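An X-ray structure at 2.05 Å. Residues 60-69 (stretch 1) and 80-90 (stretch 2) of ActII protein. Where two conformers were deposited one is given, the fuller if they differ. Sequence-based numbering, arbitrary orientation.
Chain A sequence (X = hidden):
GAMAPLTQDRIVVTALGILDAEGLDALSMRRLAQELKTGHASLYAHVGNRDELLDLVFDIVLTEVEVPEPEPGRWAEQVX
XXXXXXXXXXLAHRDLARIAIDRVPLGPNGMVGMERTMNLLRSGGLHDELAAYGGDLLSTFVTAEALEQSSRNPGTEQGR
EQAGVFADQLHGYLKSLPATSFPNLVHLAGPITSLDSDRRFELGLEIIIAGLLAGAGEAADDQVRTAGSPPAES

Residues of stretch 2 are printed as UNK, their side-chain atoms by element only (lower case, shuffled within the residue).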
# COMPACT_ATOMS: atom_id res chain seq x y z
N ILE A 60 16.14 11.09 -7.75
CA ILE A 60 16.77 12.34 -7.32
C ILE A 60 16.28 12.89 -5.97
O ILE A 60 17.03 13.51 -5.22
CB ILE A 60 16.67 13.39 -8.43
CG1 ILE A 60 17.89 14.30 -8.34
CG2 ILE A 60 15.31 14.19 -8.37
CD1 ILE A 60 18.07 15.12 -9.57
N VAL A 61 14.99 12.71 -5.67
CA VAL A 61 14.39 13.20 -4.43
C VAL A 61 14.83 12.33 -3.21
O VAL A 61 14.74 12.75 -2.08
CB VAL A 61 12.84 13.18 -4.54
CG1 VAL A 61 12.40 14.18 -5.54
CG2 VAL A 61 12.31 11.77 -5.00
N LEU A 62 15.24 11.08 -3.46
CA LEU A 62 15.67 10.16 -2.40
C LEU A 62 16.92 10.62 -1.69
O LEU A 62 17.23 10.12 -0.62
CB LEU A 62 15.93 8.78 -2.98
CG LEU A 62 14.66 8.05 -3.44
CD1 LEU A 62 14.99 6.60 -3.93
CD2 LEU A 62 13.70 7.96 -2.26
N THR A 63 17.63 11.57 -2.30
CA THR A 63 18.68 12.26 -1.62
C THR A 63 18.16 12.85 -0.34
O THR A 63 18.93 13.03 0.60
CB THR A 63 19.32 13.39 -2.50
OG1 THR A 63 20.61 13.65 -1.98
CG2 THR A 63 18.53 14.70 -2.43
N GLU A 64 16.86 13.19 -0.30
CA GLU A 64 16.22 13.86 0.87
C GLU A 64 16.00 12.97 2.09
O GLU A 64 15.71 13.44 3.19
CB GLU A 64 14.86 14.44 0.45
CG GLU A 64 14.93 15.44 -0.70
CD GLU A 64 13.59 16.16 -0.98
OE1 GLU A 64 12.64 16.11 -0.16
OE2 GLU A 64 13.51 16.81 -2.03
N VAL A 65 16.09 11.67 1.88
CA VAL A 65 15.79 10.72 2.94
C VAL A 65 17.07 10.42 3.72
O VAL A 65 18.05 9.88 3.17
CB VAL A 65 15.28 9.38 2.38
CG1 VAL A 65 15.08 8.39 3.54
CG2 VAL A 65 14.01 9.61 1.58
N GLU A 66 17.08 10.74 5.00
CA GLU A 66 18.30 10.55 5.71
C GLU A 66 18.15 9.29 6.62
O GLU A 66 17.26 9.22 7.46
CB GLU A 66 18.71 11.86 6.41
CG GLU A 66 20.17 12.36 6.06
CD GLU A 66 20.31 13.12 4.72
OE1 GLU A 66 20.86 12.57 3.74
OE2 GLU A 66 19.88 14.28 4.66
N VAL A 67 18.99 8.30 6.35
CA VAL A 67 19.03 7.07 7.10
C VAL A 67 20.25 7.21 8.01
O VAL A 67 21.37 7.42 7.53
CB VAL A 67 19.20 5.83 6.17
CG1 VAL A 67 19.09 4.58 6.99
CG2 VAL A 67 18.13 5.85 5.07
N PRO A 68 20.03 7.18 9.33
CA PRO A 68 21.17 7.44 10.20
C PRO A 68 22.14 6.29 10.29
O PRO A 68 21.80 5.12 10.01
CB PRO A 68 20.49 7.67 11.55
CG PRO A 68 19.25 6.83 11.47
CD PRO A 68 18.77 7.01 10.09
N GLU A 69 23.38 6.63 10.64
CA GLU A 69 24.36 5.60 10.99
C GLU A 69 23.90 4.94 12.29
O GLU A 69 23.43 5.66 13.19
CB GLU A 69 25.71 6.27 11.17
CG GLU A 69 26.91 5.33 10.92
CD GLU A 69 26.94 4.75 9.47
OE1 GLU A 69 26.59 5.46 8.50
OE2 GLU A 69 27.36 3.59 9.30
N UNK A 80 12.09 4.71 13.32
CA UNK A 80 11.11 5.80 13.23
C UNK A 80 11.61 7.00 12.47
O UNK A 80 10.93 7.48 11.55
c UNK A 80 8.38 4.49 17.20
c UNK A 80 9.87 5.14 15.31
c UNK A 80 9.36 5.57 16.69
n UNK A 80 7.92 4.92 18.53
c UNK A 80 10.69 6.24 14.63
N UNK A 81 12.80 7.48 12.85
CA UNK A 81 13.42 8.69 12.27
C UNK A 81 13.55 8.58 10.76
O UNK A 81 13.25 9.51 10.01
c UNK A 81 15.71 9.86 11.97
o UNK A 81 17.61 9.33 13.37
o UNK A 81 17.96 10.62 11.65
c UNK A 81 17.20 9.92 12.37
c UNK A 81 14.83 8.90 12.84
N UNK A 82 14.07 7.43 10.32
CA UNK A 82 14.26 7.16 8.90
C UNK A 82 12.93 7.08 8.16
O UNK A 82 12.83 7.51 7.01
c UNK A 82 15.04 5.85 8.72
s UNK A 82 15.32 3.43 7.41
c UNK A 82 14.79 5.15 7.39
c UNK A 82 13.80 2.61 7.87
N UNK A 83 11.91 6.55 8.82
CA UNK A 83 10.58 6.45 8.23
C UNK A 83 9.93 7.82 8.12
O UNK A 83 9.26 8.13 7.13
c UNK A 83 9.70 5.51 9.05
s UNK A 83 10.08 3.76 8.85
N UNK A 84 10.12 8.65 9.14
CA UNK A 84 9.59 10.01 9.14
C UNK A 84 10.24 10.84 8.05
O UNK A 84 9.60 11.71 7.45
c UNK A 84 9.34 9.99 15.11
c UNK A 84 9.81 10.66 10.51
c UNK A 84 8.86 10.18 11.59
n UNK A 84 8.85 9.31 16.14
c UNK A 84 9.03 10.98 12.88
n UNK A 84 8.58 10.24 14.05
n UNK A 84 10.60 10.42 15.15
N UNK A 85 11.51 10.57 7.78
CA UNK A 85 12.25 11.24 6.68
C UNK A 85 11.70 10.92 5.29
O UNK A 85 11.55 11.79 4.42
o UNK A 85 14.56 11.75 5.99
c UNK A 85 13.74 10.86 6.75
N UNK A 86 11.39 9.66 5.06
CA UNK A 86 10.75 9.27 3.86
C UNK A 86 9.38 9.91 3.70
O UNK A 86 9.02 10.38 2.61
c UNK A 86 10.09 7.14 2.58
c UNK A 86 11.01 7.41 1.35
c UNK A 86 9.94 5.64 2.78
c UNK A 86 10.54 7.74 3.90
N UNK A 87 8.62 9.98 4.78
CA UNK A 87 7.30 10.58 4.75
C UNK A 87 7.40 12.04 4.40
O UNK A 87 6.61 12.56 3.64
c UNK A 87 5.23 11.08 6.20
c UNK A 87 4.67 11.15 7.66
n UNK A 87 3.48 12.58 9.76
c UNK A 87 2.73 12.24 8.72
n UNK A 87 1.47 12.58 8.68
c UNK A 87 6.60 10.39 6.12
n UNK A 87 3.25 11.57 7.71
N UNK A 88 8.39 12.71 4.98
CA UNK A 88 8.65 14.13 4.77
C UNK A 88 8.83 14.40 3.28
O UNK A 88 8.27 15.34 2.71
n UNK A 88 12.64 14.33 8.60
n UNK A 88 10.88 15.70 8.00
c UNK A 88 11.42 16.04 6.70
c UNK A 88 10.34 15.95 5.65
c UNK A 88 9.93 14.47 5.54
c UNK A 88 11.44 14.85 8.86
n UNK A 88 10.83 14.61 10.01
N UNK A 89 9.62 13.53 2.64
CA UNK A 89 10.00 13.67 1.23
C UNK A 89 8.76 13.61 0.35
O UNK A 89 8.56 14.46 -0.47
c UNK A 89 11.36 12.55 -0.65
c UNK A 89 10.99 12.56 0.83
s UNK A 89 11.96 10.94 -1.18
c UNK A 89 10.47 9.93 -1.23
N UNK A 90 7.94 12.57 0.52
CA UNK A 90 6.63 12.44 -0.17
C UNK A 90 5.74 13.67 0.03
O UNK A 90 5.17 14.18 -0.92
c UNK A 90 7.36 7.67 0.06
c UNK A 90 6.49 9.91 -0.24
c UNK A 90 6.69 9.78 -1.61
c UNK A 90 5.91 11.21 0.33
c UNK A 90 6.83 8.86 0.59
c UNK A 90 7.55 7.54 -1.29
c UNK A 90 7.21 8.56 -2.14
O HOH W 1 13.08 13.97 3.95

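Position 80 carries four carbons in a row ending in a nitrogen, extended beyond CB and out of reach of stretch 1; it is Lys80. At position 81 three carbons end in a pair of oxygens, one of them 3.5 Å from CG of Pro68. A carboxylate on a three-carbon chain makes this Glu81, and the approach packs an acidic group against a proline ring. Position 82 has an unbranched chain of two carbons, sulfur and a terminal carbon. The chain itself, with its sulfur before a terminal carbon, makes this Met82, buried beside Val67 and Pro68; its CB lies 4.1 Å from CD of Pro68 and its SD 4.0 Å from CG1 of Val67.

Position 83 shows one carbon and one sulfur, its CA-to-CB bond pointing away from stretch 1: Cys83. Position 84 has three carbons, a nitrogen and a carbon bearing two more nitrogens, the guanidinium of Arg84; it does not reach stretch 1 and is bonded elsewhere in the structure.

Position 85 has just one carbon and one oxygen. The oxygen accepts a hydrogen bond from the N of Glu66 at 2.9 Å, with a nearly linear N-H...O angle of 169°. This is Ser85, whose OG also lies 3.4 Å from the CA of Val65.

Four carbons forked at the second define position 86, one branch end lying 3.7 Å from CG2 of Val65; the residue is Leu86. Position 87 has three carbons, a nitrogen and a carbon carrying two more nitrogens, and does not touch stretch 1; it is Arg87, its CA-to-CB bond pointing away. Position 88 has the same three carbons, nitrogen and carbon carrying two more nitrogens, again without contact. It is Arg88, whose CA-to-CB bond points toward stretch 1 although its side chain comes no nearer than 6.1 Å.

Position 89 repeats the unbranched carbon, carbon, sulfur, carbon chain, a thioether and hence Met89, with the largest area covered by stretch 1. Its SD lies 3.4 Å from the O of Val61, 3.6 Å from CD2 of Leu62 and 3.7 Å from CG2 of Val65. Position 90 ends in a six-carbon ring on one carbon, Phe90, which makes no contact.

The contact sets one face of a continuous helix against a segment that leaves its own helical course and becomes extended from Val65 onward. SD of Met89 packs against the side chains of Val61, Leu62 and Val65, while Met82 packs against Val67 and Pro68. Between them, Ser85 holds the Glu66 amide. Water 1 reinforces this point by donating to the O of Glu64 at 2.8 Å and to the O of Ser85 at 2.7 Å, joining the two backbones.

Stretch 2, residues 80-90: KEMCRSLRRMF
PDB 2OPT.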